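Local coordinates for protein CghA (PDB 6KBC) that is a fungal, beta-rich protein of two calycin-clan domains that holds the ligand WK1 in a pocket, at residues Ser24-Ile27 / Gly31-Phe34; Phe341-His346 / Gly386-Val391. All coordinates share one frame; numbering follows the deposited sequence.

In the fold
The two contacts sit on opposite sides of the chain's centre, one in each family domain: contact 1 in the N-terminal domain, contact 2 in the C-terminal one. Their centres are 29 Å apart and their nearest atoms about 17 Å, so they do not touch. The bound WK1 gives a common reference: the side chain of V26 in contact 1 is about 13 Å from it, that of E390 in contact 2 about 8 Å. Both contacts rely on a polar side chain reaching across, but contact 1 ties a loop to itself, whereas contact 2 joins two strands that are far apart in sequence and cross at a steep angle.

Contact 1: Ser24-Ile27 / Gly31-Phe34; sequences SAVI and GNLF
N32 reaches across the loop and pairs its side-chain amide with the backbone of I27, using both of that residue's polar main-chain atoms. From CB, a chi1 of -80° sets CG beside the backbone N of N32 and anti to its carbonyl carbon. CG of N32 then stands 3.7 Å from both I27 N and I27 O, which sets the two ends of the amide opposite those atoms. On one branch, N32 OD1 accepts from I27 N at 2.8 Å; the bond is nearly straight (171°) and falls on a lone pair in the carbonyl plane. The same oxygen, N32 OD1, lies 3.6 Å from I27 CB and 3.7 Å from V26 CA. On the other branch, N32 ND2 donates to I27 O at 2.8 Å, with the acceptor close to the amide plane. Two bonds to one residue fix the flip of the amide and hold it against rotation. K36 NZ gives OD1 a second donor and also binds A25 O, while the N32 side chain touches F184 of strand 181-200 and W230 of strand 223-231. This two-bond pairing of side-chain amide with main chain pins together a short turn, I27 to N32, within the long loop between strands 6-10 and 46-54 of the N-terminal calycin-clan domain.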
loop_
_atom_site.group_PDB
_atom_site.type_symbol
_atom_site.label_atom_id
_atom_site.label_comp_id
_atom_site.label_asym_id
_atom_site.label_seq_id
_atom_site.Cartn_x
_atom_site.Cartn_y
_atom_site.Cartn_z
ATOM N N SER A 24 -13.959 14.602 -5.871
ATOM C CA SER A 24 -13.711 14.936 -7.262
ATOM C C SER A 24 -13.315 13.678 -8.036
ATOM O O SER A 24 -13.029 12.622 -7.462
ATOM C CB SER A 24 -12.632 16.011 -7.379
ATOM O OG SER A 24 -11.375 15.515 -6.974
ATOM N N ALA A 25 -13.296 13.803 -9.361
ATOM C CA ALA A 25 -13.210 12.648 -10.235
ATOM C C ALA A 25 -11.773 12.156 -10.385
ATOM O O ALA A 25 -10.803 12.866 -10.095
ATOM C CB ALA A 25 -13.784 12.976 -11.612
ATOM N N VAL A 26 -11.650 10.903 -10.840
ATOM C CA VAL A 26 -10.355 10.388 -11.262
ATOM C C VAL A 26 -9.840 11.228 -12.415
ATOM O O VAL A 26 -10.564 11.497 -13.383
ATOM C CB VAL A 26 -10.458 8.915 -11.684
ATOM C CG1 VAL A 26 -9.100 8.424 -12.190
ATOM C CG2 VAL A 26 -10.955 8.052 -10.540
ATOM N N ILE A 27 -8.579 11.628 -12.333
ATOM C CA ILE A 27 -7.884 12.288 -13.431
ATOM C C ILE A 27 -7.073 11.237 -14.166
ATOM O O ILE A 27 -6.143 10.662 -13.571
ATOM C CB ILE A 27 -6.985 13.427 -12.931
ATOM C CG1 ILE A 27 -7.791 14.393 -12.062
ATOM C CG2 ILE A 27 -6.311 14.124 -14.107
ATOM C CD1 ILE A 27 -6.939 15.338 -11.233
ATOM N N GLY A 31 -0.979 11.071 -11.114
ATOM C CA GLY A 31 -0.858 10.569 -9.760
ATOM C C GLY A 31 -2.086 10.813 -8.913
ATOM O O GLY A 31 -2.281 10.121 -7.906
ATOM N N ASN A 32 -2.924 11.784 -9.293
ATOM C CA ASN A 32 -4.132 12.108 -8.535
ATOM C C ASN A 32 -3.811 12.460 -7.090
ATOM O O ASN A 32 -4.612 12.212 -6.188
ATOM C CB ASN A 32 -5.154 10.968 -8.584
ATOM C CG ASN A 32 -5.948 10.952 -9.870
ATOM O OD1 ASN A 32 -7.076 11.454 -9.918
ATOM N ND2 ASN A 32 -5.378 10.371 -10.913
ATOM N N LEU A 33 -2.641 13.050 -6.862
ATOM C CA LEU A 33 -2.154 13.221 -5.499
ATOM C C LEU A 33 -2.928 14.281 -4.736
ATOM O O LEU A 33 -2.962 14.246 -3.497
ATOM C CB LEU A 33 -0.665 13.579 -5.520
ATOM C CG LEU A 33 0.204 12.462 -6.082
ATOM C CD1 LEU A 33 1.683 12.871 -6.089
ATOM C CD2 LEU A 33 -0.045 11.182 -5.279
ATOM N N PHE A 34 -3.527 15.238 -5.431
ATOM C CA PHE A 34 -4.297 16.250 -4.727
ATOM C C PHE A 34 -5.578 15.633 -4.163
ATOM O O PHE A 34 -6.225 14.821 -4.832
ATOM C CB PHE A 34 -4.628 17.420 -5.654
ATOM C CG PHE A 34 -5.158 18.621 -4.927
ATOM C CD1 PHE A 34 -4.295 19.463 -4.237
ATOM C CD2 PHE A 34 -6.517 18.892 -4.904
ATOM C CE1 PHE A 34 -4.779 20.570 -3.552
ATOM C CE2 PHE A 34 -7.005 19.995 -4.220
ATOM C CZ PHE A 34 -6.137 20.833 -3.545
#

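Contact 2: Phe341-His346 / Gly386-Val391; sequences FDLRHH and GMTGEV
A buried histidine–carboxylate hydrogen bond, H345 to E390, links strands 338-346 and 382-392 in the C-terminal domain, each of which pairs with strand 363-375. The two segments run almost at right angles, 79° between their directions, with axes 8.4 Å apart at closest approach, so side chains alone bridge them. NE2 of H345 donates to E390 OE1 at 2.6 Å. The oxygen lies close to the ring plane, at the ring's edge, and is met on its syn side, while ring and carboxylate are turned 41° from each other. The E390 side chain, straight from CG onward, runs head-on toward the imidazole. Two residues back on its strand, T388 also serves that carboxylate: chi1 of 63° sets OG1 between its backbone N and carbonyl carbon, and T388 OG1 donates to the anti side of E390 OE1 at 2.7 Å. T388 CG2 meanwhile packs against L343 CD2 at 4.0 Å, the nonpolar part of the crossing. Outside the pair, N322 ND2 binds E390 OE2, L314 O binds H345 ND1, and F367 stacks on the imidazole. Three donors around the carboxylate, and oxygen acceptors facing both ring nitrogens, are consistent with a charged pair, imidazolium with carboxylate, within this buried crossing.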
loop_
_atom_site.group_PDB
_atom_site.type_symbol
_atom_site.label_atom_id
_atom_site.label_comp_id
_atom_site.label_asym_id
_atom_site.label_seq_id
_atom_site.Cartn_x
_atom_site.Cartn_y
_atom_site.Cartn_z
ATOM N N PHE A 341 4.638 -16.842 -7.899
ATOM C CA PHE A 341 5.560 -16.542 -6.822
ATOM C C PHE A 341 4.945 -16.977 -5.512
ATOM O O PHE A 341 3.747 -16.786 -5.278
ATOM C CB PHE A 341 5.909 -15.044 -6.747
ATOM C CG PHE A 341 6.449 -14.501 -8.028
ATOM C CD1 PHE A 341 7.809 -14.582 -8.309
ATOM C CD2 PHE A 341 5.600 -13.940 -8.968
ATOM C CE1 PHE A 341 8.320 -14.069 -9.510
ATOM C CE2 PHE A 341 6.106 -13.439 -10.163
ATOM C CZ PHE A 341 7.463 -13.520 -10.428
ATOM N N ASP A 342 5.774 -17.547 -4.658
ATOM C CA ASP A 342 5.376 -17.832 -3.292
ATOM C C ASP A 342 5.989 -16.772 -2.405
ATOM O O ASP A 342 7.201 -16.515 -2.474
ATOM C CB ASP A 342 5.812 -19.234 -2.870
ATOM C CG ASP A 342 4.887 -20.306 -3.432
ATOM O OD1 ASP A 342 3.926 -19.946 -4.161
ATOM O OD2 ASP A 342 5.094 -21.488 -3.122
ATOM N N LEU A 343 5.151 -16.131 -1.613
ATOM C CA LEU A 343 5.577 -15.088 -0.694
ATOM C C LEU A 343 5.363 -15.654 0.698
ATOM O O LEU A 343 4.227 -15.715 1.177
ATOM C CB LEU A 343 4.781 -13.810 -0.904
ATOM C CG LEU A 343 5.230 -12.925 -2.077
ATOM C CD1 LEU A 343 5.071 -13.624 -3.397
ATOM C CD2 LEU A 343 4.373 -11.700 -2.046
ATOM N N ARG A 344 6.435 -16.095 1.342
ATOM C CA ARG A 344 6.292 -16.810 2.602
ATOM C C ARG A 344 6.685 -15.905 3.750
ATOM O O ARG A 344 7.696 -15.200 3.676
ATOM C CB ARG A 344 7.097 -18.115 2.598
ATOM C CG ARG A 344 6.537 -19.058 1.547
ATOM C CD ARG A 344 7.309 -20.363 1.433
ATOM N NE ARG A 344 6.666 -21.226 0.451
ATOM C CZ ARG A 344 5.662 -22.052 0.732
ATOM N NH1 ARG A 344 5.181 -22.125 1.975
ATOM N NH2 ARG A 344 5.133 -22.798 -0.232
ATOM N N HIS A 345 5.861 -15.925 4.803
ATOM C CA HIS A 345 6.050 -15.071 5.967
ATOM C C HIS A 345 7.399 -15.342 6.612
ATOM O O HIS A 345 7.628 -16.434 7.146
ATOM C CB HIS A 345 4.944 -15.314 6.989
ATOM C CG HIS A 345 3.572 -14.986 6.478
ATOM N ND1 HIS A 345 2.432 -15.575 6.982
ATOM C CD2 HIS A 345 3.162 -14.121 5.520
ATOM C CE1 HIS A 345 1.376 -15.095 6.347
ATOM N NE2 HIS A 345 1.791 -14.198 5.465
ATOM N N HIS A 346 8.279 -14.345 6.577
ATOM C CA HIS A 346 9.616 -14.460 7.133
ATOM C C HIS A 346 9.749 -13.765 8.474
ATOM O O HIS A 346 10.352 -14.314 9.393
ATOM C CB HIS A 346 10.651 -13.892 6.153
ATOM C CG HIS A 346 12.048 -13.958 6.677
ATOM N ND1 HIS A 346 12.784 -15.123 6.680
ATOM C CD2 HIS A 346 12.832 -13.012 7.252
ATOM C CE1 HIS A 346 13.965 -14.891 7.227
ATOM N NE2 HIS A 346 14.022 -13.616 7.577
ATOM N N GLY A 386 10.002 -9.009 0.093
ATOM C CA GLY A 386 8.902 -8.090 -0.081
ATOM C C GLY A 386 8.173 -7.911 1.223
ATOM O O GLY A 386 8.619 -8.370 2.277
ATOM N N MET A 387 7.044 -7.228 1.147
ATOM C CA MET A 387 6.219 -7.085 2.325
ATOM C C MET A 387 4.796 -7.421 1.929
ATOM O O MET A 387 4.410 -7.272 0.766
ATOM C CB MET A 387 6.284 -5.670 2.898
ATOM C CG MET A 387 5.889 -4.614 1.925
ATOM S SD MET A 387 5.994 -2.959 2.635
ATOM C CE MET A 387 7.783 -2.816 2.884
ATOM N N THR A 388 4.022 -7.908 2.897
ATOM C CA THR A 388 2.600 -8.082 2.699
ATOM C C THR A 388 1.862 -7.450 3.866
ATOM O O THR A 388 2.359 -7.406 4.996
ATOM C CB THR A 388 2.159 -9.578 2.564
ATOM O OG1 THR A 388 2.454 -10.283 3.771
ATOM C CG2 THR A 388 2.842 -10.263 1.382
ATOM N N GLY A 389 0.684 -6.927 3.561
ATOM C CA GLY A 389 -0.243 -6.478 4.569
ATOM C C GLY A 389 -1.489 -7.300 4.345
ATOM O O GLY A 389 -2.067 -7.251 3.257
ATOM N N GLU A 390 -1.894 -8.075 5.349
ATOM C CA GLU A 390 -2.923 -9.101 5.187
ATOM C C GLU A 390 -4.026 -8.771 6.174
ATOM O O GLU A 390 -3.857 -8.970 7.380
ATOM C CB GLU A 390 -2.336 -10.495 5.420
ATOM C CG GLU A 390 -1.048 -10.690 4.606
ATOM C CD GLU A 390 -0.439 -12.063 4.768
ATOM O OE1 GLU A 390 0.656 -12.264 4.215
ATOM O OE2 GLU A 390 -1.050 -12.942 5.424
ATOM N N VAL A 391 -5.139 -8.241 5.669
ATOM C CA VAL A 391 -6.206 -7.725 6.517
ATOM C C VAL A 391 -7.427 -8.617 6.373
ATOM O O VAL A 391 -7.833 -8.967 5.260
ATOM C CB VAL A 391 -6.561 -6.268 6.189
ATOM C CG1 VAL A 391 -7.536 -5.739 7.245
ATOM C CG2 VAL A 391 -5.279 -5.405 6.112
#